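Local atomic coordinates of response regulator aspartate phosphatase I (Bacillus subtilis subsp. subtilis, PDB entry 4I1A), a protein that dephosphorylates the sporulation phosphotransferase Spo0F and activates gene expression, excision and transfer of the element ICEBs1 by inactivating its repressor ImmR. Residues Asp297-Ser302 / Phe325-Ser330; Ile307-Phe312 / Thr318-Asn323. All coordinates share one frame; numbering follows the deposited sequence.

Contact 1: residues Asp297-Ser302 / Phe325-Ser330; sequences DDKEYS and FSYLAS
In the all-helical tetratricopeptide repeat domain, the first turn of helix 299-313 brings Lys-299 and Glu-300 against Tyr-327 and Leu-328, near the C-terminal end of helix 318-330. Asp-298 is the N-cap of helix 299-313; its OD1 takes a weak capping bond from Tyr-301 N (3.4 Å). Tyr-327 has the largest share of the contact. Its CG lies anti to the backbone N (chi1 174°), which points the ring at Lys-299. The two side chains cross at about a right angle, and Lys-299, bent at chi2 and chi3, curls round the phenol oxygen: CB is 3.0 Å and CE 3.1 Å from Tyr-327 OH, approaches too short to be taken at face value, in a lysine modelled with unstaggered torsions. Tyr-327 CE2 also rests 3.6 Å from Lys-299 O. Deeper in, Leu-328 CD2 approaches Glu-300 O at 4.2 Å, while the carboxylate of Glu-300 turns away to a salt bridge with Lys-304. At the helix end, Ser-330 OG hydrogen-bonds to Tyr-327 O (2.6 Å), the donor tilted 24° from the carbonyl plane. Replacing Tyr-327 by an alanine would probably open a gap beside Lys-299 and set its alkyl chain free to turn. The lysine ammonium lies close to the like charge of Arg-331, which probably does little to steady it. No hydrogen bond joins the two segments, so between them the contact rests on van der Waals packing.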
# COMPACT_ATOMS: atom_id res chain seq x y z
N ASP A 297 -7.33 0.12 -18.14
CA ASP A 297 -6.79 1.48 -18.28
C ASP A 297 -6.03 1.89 -17.03
O ASP A 297 -6.03 3.05 -16.62
CB ASP A 297 -7.89 2.50 -18.60
CG ASP A 297 -7.32 3.83 -19.05
OD1 ASP A 297 -6.26 3.83 -19.71
OD2 ASP A 297 -7.92 4.88 -18.73
N ASP A 298 -5.38 0.91 -16.42
CA ASP A 298 -4.54 1.17 -15.27
C ASP A 298 -3.19 1.66 -15.76
O ASP A 298 -2.22 0.90 -15.83
CB ASP A 298 -4.39 -0.11 -14.44
CG ASP A 298 -4.08 0.18 -12.99
OD1 ASP A 298 -3.29 1.12 -12.72
OD2 ASP A 298 -4.64 -0.53 -12.12
N LYS A 299 -3.12 2.95 -16.09
CA LYS A 299 -1.92 3.54 -16.66
C LYS A 299 -0.73 3.46 -15.71
O LYS A 299 0.42 3.37 -16.14
CB LYS A 299 -2.20 4.99 -17.07
CG LYS A 299 -3.69 5.30 -17.13
CD LYS A 299 -4.06 6.51 -16.29
CE LYS A 299 -4.08 7.80 -17.12
NZ LYS A 299 -4.37 9.00 -16.29
N GLU A 300 -1.01 3.47 -14.40
CA GLU A 300 0.06 3.37 -13.41
C GLU A 300 0.77 2.02 -13.44
O GLU A 300 2.00 1.96 -13.42
CB GLU A 300 -0.46 3.67 -12.00
CG GLU A 300 0.47 3.22 -10.88
CD GLU A 300 -0.25 3.05 -9.55
OE1 GLU A 300 0.40 2.62 -8.56
OE2 GLU A 300 -1.47 3.33 -9.49
N TYR A 301 0.02 0.92 -13.46
CA TYR A 301 0.67 -0.38 -13.45
C TYR A 301 1.21 -0.74 -14.83
O TYR A 301 2.19 -1.48 -14.96
CB TYR A 301 -0.23 -1.46 -12.84
CG TYR A 301 -0.09 -1.46 -11.34
CD1 TYR A 301 0.97 -2.12 -10.72
CD2 TYR A 301 -0.95 -0.72 -10.54
CE1 TYR A 301 1.13 -2.09 -9.35
CE2 TYR A 301 -0.79 -0.67 -9.18
CZ TYR A 301 0.24 -1.35 -8.59
OH TYR A 301 0.38 -1.30 -7.22
N SER A 302 0.60 -0.16 -15.85
CA SER A 302 1.10 -0.27 -17.21
C SER A 302 2.53 0.28 -17.28
O SER A 302 3.42 -0.36 -17.83
CB SER A 302 0.17 0.46 -18.18
OG SER A 302 0.70 0.46 -19.49
N PHE A 325 9.34 5.87 -15.90
CA PHE A 325 9.59 6.85 -14.83
C PHE A 325 9.14 8.25 -15.22
O PHE A 325 8.67 9.01 -14.38
CB PHE A 325 11.08 6.87 -14.38
CG PHE A 325 11.42 5.77 -13.40
CD1 PHE A 325 10.89 5.77 -12.12
CD2 PHE A 325 12.24 4.72 -13.77
CE1 PHE A 325 11.19 4.75 -11.23
CE2 PHE A 325 12.54 3.71 -12.88
CZ PHE A 325 12.01 3.72 -11.61
N SER A 326 9.29 8.58 -16.49
CA SER A 326 8.74 9.82 -17.00
C SER A 326 7.23 9.83 -16.77
O SER A 326 6.68 10.83 -16.32
CB SER A 326 9.02 9.98 -18.50
OG SER A 326 10.39 10.27 -18.75
N TYR A 327 6.56 8.73 -17.09
CA TYR A 327 5.11 8.72 -16.96
C TYR A 327 4.72 8.92 -15.50
O TYR A 327 3.87 9.76 -15.18
CB TYR A 327 4.43 7.45 -17.51
CG TYR A 327 2.96 7.48 -17.18
CD1 TYR A 327 2.06 8.18 -17.99
CD2 TYR A 327 2.46 6.86 -16.03
CE1 TYR A 327 0.71 8.24 -17.68
CE2 TYR A 327 1.11 6.92 -15.71
CZ TYR A 327 0.24 7.61 -16.54
OH TYR A 327 -1.09 7.66 -16.20
N LEU A 328 5.34 8.13 -14.63
CA LEU A 328 5.06 8.19 -13.19
C LEU A 328 5.33 9.58 -12.62
O LEU A 328 4.48 10.14 -11.92
CB LEU A 328 5.88 7.14 -12.45
CG LEU A 328 5.43 5.70 -12.71
CD1 LEU A 328 6.38 4.69 -12.06
CD2 LEU A 328 3.99 5.50 -12.22
N ALA A 329 6.50 10.13 -12.93
CA ALA A 329 6.86 11.47 -12.48
C ALA A 329 5.88 12.53 -12.98
O ALA A 329 5.54 13.45 -12.25
CB ALA A 329 8.29 11.82 -12.92
N SER A 330 5.41 12.39 -14.21
CA SER A 330 4.48 13.37 -14.76
C SER A 330 3.15 13.32 -14.01
O SER A 330 2.41 14.29 -13.97
CB SER A 330 4.23 13.14 -16.25
OG SER A 330 3.37 12.03 -16.44

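Contact 2: residues Ile307-Phe312 / Thr318-Asn323; sequences ILEGLF and TQLIKN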
# COMPACT_ATOMS: atom_id res chain seq x y z
N ILE A 307 8.66 -1.11 -16.46
CA ILE A 307 9.93 -1.12 -15.74
C ILE A 307 10.46 -2.55 -15.61
O ILE A 307 11.63 -2.82 -15.89
CB ILE A 307 9.82 -0.50 -14.32
CG1 ILE A 307 9.50 1.00 -14.41
CG2 ILE A 307 11.13 -0.72 -13.53
CD1 ILE A 307 9.13 1.62 -13.05
N LEU A 308 9.58 -3.47 -15.21
CA LEU A 308 9.95 -4.88 -15.15
C LEU A 308 10.39 -5.38 -16.53
O LEU A 308 11.39 -6.09 -16.66
CB LEU A 308 8.77 -5.71 -14.64
CG LEU A 308 8.30 -5.47 -13.20
CD1 LEU A 308 7.36 -6.57 -12.79
CD2 LEU A 308 9.48 -5.33 -12.19
N GLU A 309 9.64 -4.99 -17.56
CA GLU A 309 9.96 -5.38 -18.92
C GLU A 309 11.35 -4.94 -19.34
O GLU A 309 12.11 -5.71 -19.93
CB GLU A 309 8.94 -4.80 -19.90
CG GLU A 309 9.16 -5.31 -21.33
CD GLU A 309 8.14 -4.74 -22.30
OE1 GLU A 309 7.23 -4.01 -21.84
OE2 GLU A 309 8.25 -5.03 -23.52
N GLY A 310 11.68 -3.69 -19.04
CA GLY A 310 12.98 -3.16 -19.44
C GLY A 310 14.08 -3.82 -18.63
O GLY A 310 15.18 -4.04 -19.12
N LEU A 311 13.78 -4.11 -17.37
CA LEU A 311 14.68 -4.79 -16.46
C LEU A 311 14.88 -6.26 -16.84
O LEU A 311 16.00 -6.74 -16.87
CB LEU A 311 14.10 -4.70 -15.04
CG LEU A 311 14.85 -4.13 -13.83
CD1 LEU A 311 15.85 -3.07 -14.19
CD2 LEU A 311 13.82 -3.60 -12.85
N PHE A 312 13.79 -6.98 -17.12
CA PHE A 312 13.89 -8.45 -17.21
C PHE A 312 13.46 -9.11 -18.52
O PHE A 312 13.98 -10.18 -18.86
CB PHE A 312 13.08 -9.11 -16.07
CG PHE A 312 13.49 -8.67 -14.68
CD1 PHE A 312 14.75 -8.98 -14.18
CD2 PHE A 312 12.62 -7.96 -13.87
CE1 PHE A 312 15.13 -8.57 -12.90
CE2 PHE A 312 13.00 -7.56 -12.60
CZ PHE A 312 14.26 -7.87 -12.12
N THR A 318 16.53 -0.41 -21.84
CA THR A 318 16.53 0.48 -20.69
C THR A 318 15.68 1.72 -20.89
O THR A 318 15.23 2.32 -19.92
CB THR A 318 17.98 0.88 -20.29
OG1 THR A 318 18.63 1.51 -21.41
CG2 THR A 318 18.78 -0.34 -19.88
N GLN A 319 15.43 2.11 -22.14
CA GLN A 319 14.59 3.28 -22.38
C GLN A 319 13.17 3.06 -21.85
O GLN A 319 12.51 4.02 -21.44
CB GLN A 319 14.60 3.71 -23.85
CG GLN A 319 13.82 2.82 -24.79
CD GLN A 319 14.58 1.56 -25.19
OE1 GLN A 319 15.59 1.21 -24.58
NE2 GLN A 319 14.09 0.89 -26.23
N LEU A 320 12.73 1.80 -21.81
CA LEU A 320 11.42 1.46 -21.26
C LEU A 320 11.35 1.84 -19.77
O LEU A 320 10.32 2.33 -19.29
CB LEU A 320 11.12 -0.03 -21.42
CG LEU A 320 11.01 -0.67 -22.81
CD1 LEU A 320 11.06 -2.20 -22.68
CD2 LEU A 320 9.74 -0.22 -23.53
N ILE A 321 12.43 1.59 -19.04
CA ILE A 321 12.51 1.96 -17.63
C ILE A 321 12.40 3.49 -17.49
O ILE A 321 11.58 4.00 -16.72
CB ILE A 321 13.84 1.46 -17.01
CG1 ILE A 321 13.98 -0.05 -17.20
CG2 ILE A 321 13.94 1.84 -15.52
CD1 ILE A 321 15.35 -0.60 -16.84
N LYS A 322 13.21 4.20 -18.28
CA LYS A 322 13.19 5.66 -18.37
C LYS A 322 11.79 6.22 -18.67
O LYS A 322 11.25 7.00 -17.87
CB LYS A 322 14.16 6.11 -19.46
CG LYS A 322 14.28 7.62 -19.62
CD LYS A 322 14.88 8.00 -20.98
CE LYS A 322 15.37 9.44 -20.96
NZ LYS A 322 16.06 9.83 -22.22
N ASN A 323 11.23 5.84 -19.80
CA ASN A 323 9.91 6.35 -20.19
C ASN A 323 8.84 6.06 -19.15
O ASN A 323 7.95 6.86 -18.92
CB ASN A 323 9.50 5.81 -21.56
CG ASN A 323 10.50 6.18 -22.65
OD1 ASN A 323 10.63 5.48 -23.65
ND2 ASN A 323 11.22 7.29 -22.45
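Ile-321 reaches helix 299-313 with CG1 anti to its own carbonyl carbon (chi1 -56°) and CD1 extended beyond it, a shape that lays the long branch against Ile-307, Gly-310 and Leu-311. Leu-320 likewise has CG anti to the carbonyl carbon, and CD1 swings over to the neighbouring helix beside Glu-309 and Gly-310. The two segments run antiparallel, their N-to-C directions 156° apart, and their axes approach to 7.3 Å, a close spacing to which Gly-310 probably contributes. A beta carbon at Gly-310 would point at the partner helix and lie 2.8 Å from Ile-321 CG1, a clash; without one, Ile-321 CG1 lies 4.0 Å from Gly-310 CA. Leu-320 CD1 settles 3.9 Å from the same Gly-310 CA. On one flank of this glycine, Ile-321 CD1 meets Leu-311 CD1 at 3.7 Å, the two side chains crossing nearly at right angles, and Ile-321 CG1 passes 3.9 Å from Ile-307 O. A looser methyl contact joins Ile-307 CG2 to Ile-321 CG2 (4.3 Å). On the other flank the extended chain of Glu-309 crosses Leu-320 at a slant, its CG 3.9 Å from Leu-320 CD1, aliphatic carbon against methyl; its OE2 forms a long, weak ion pair with Arg-290. No hydrogen bond spans the interface. The hairpin is also packed from outside: Val-344 of helix 334-351 touches Ile-307 and Leu-311, Phe-348 of that helix and Tyr-360 of helix 354-373 touch Ile-321, and Leu-308 faces helix 261-275 through Phe-267, Thr-270 and Tyr-271.

How the contacts relate
Both contacts join helix 299-313 to helix 318-330, two successive helices of the repeat domain. Contact 2 is nested inside contact 1 along the chain: it lies next to the short turn between the helices, while contact 1 ties the start of helix 299-313 to the end of helix 318-330. Their centres are 12 Å apart. Phe-325 and Leu-328 bridge them, with Phe-325 CZ 3.8 Å from Ile-307 CD1, so apolar packing carries from one contact to the other through Ile-307. The backbones come closer near the turn, where the contact is buried, than at the partly buried far end. Helix 334-351 packs along both contacts, consistent with the stacked helical hairpins of a tetratricopeptide repeat domain.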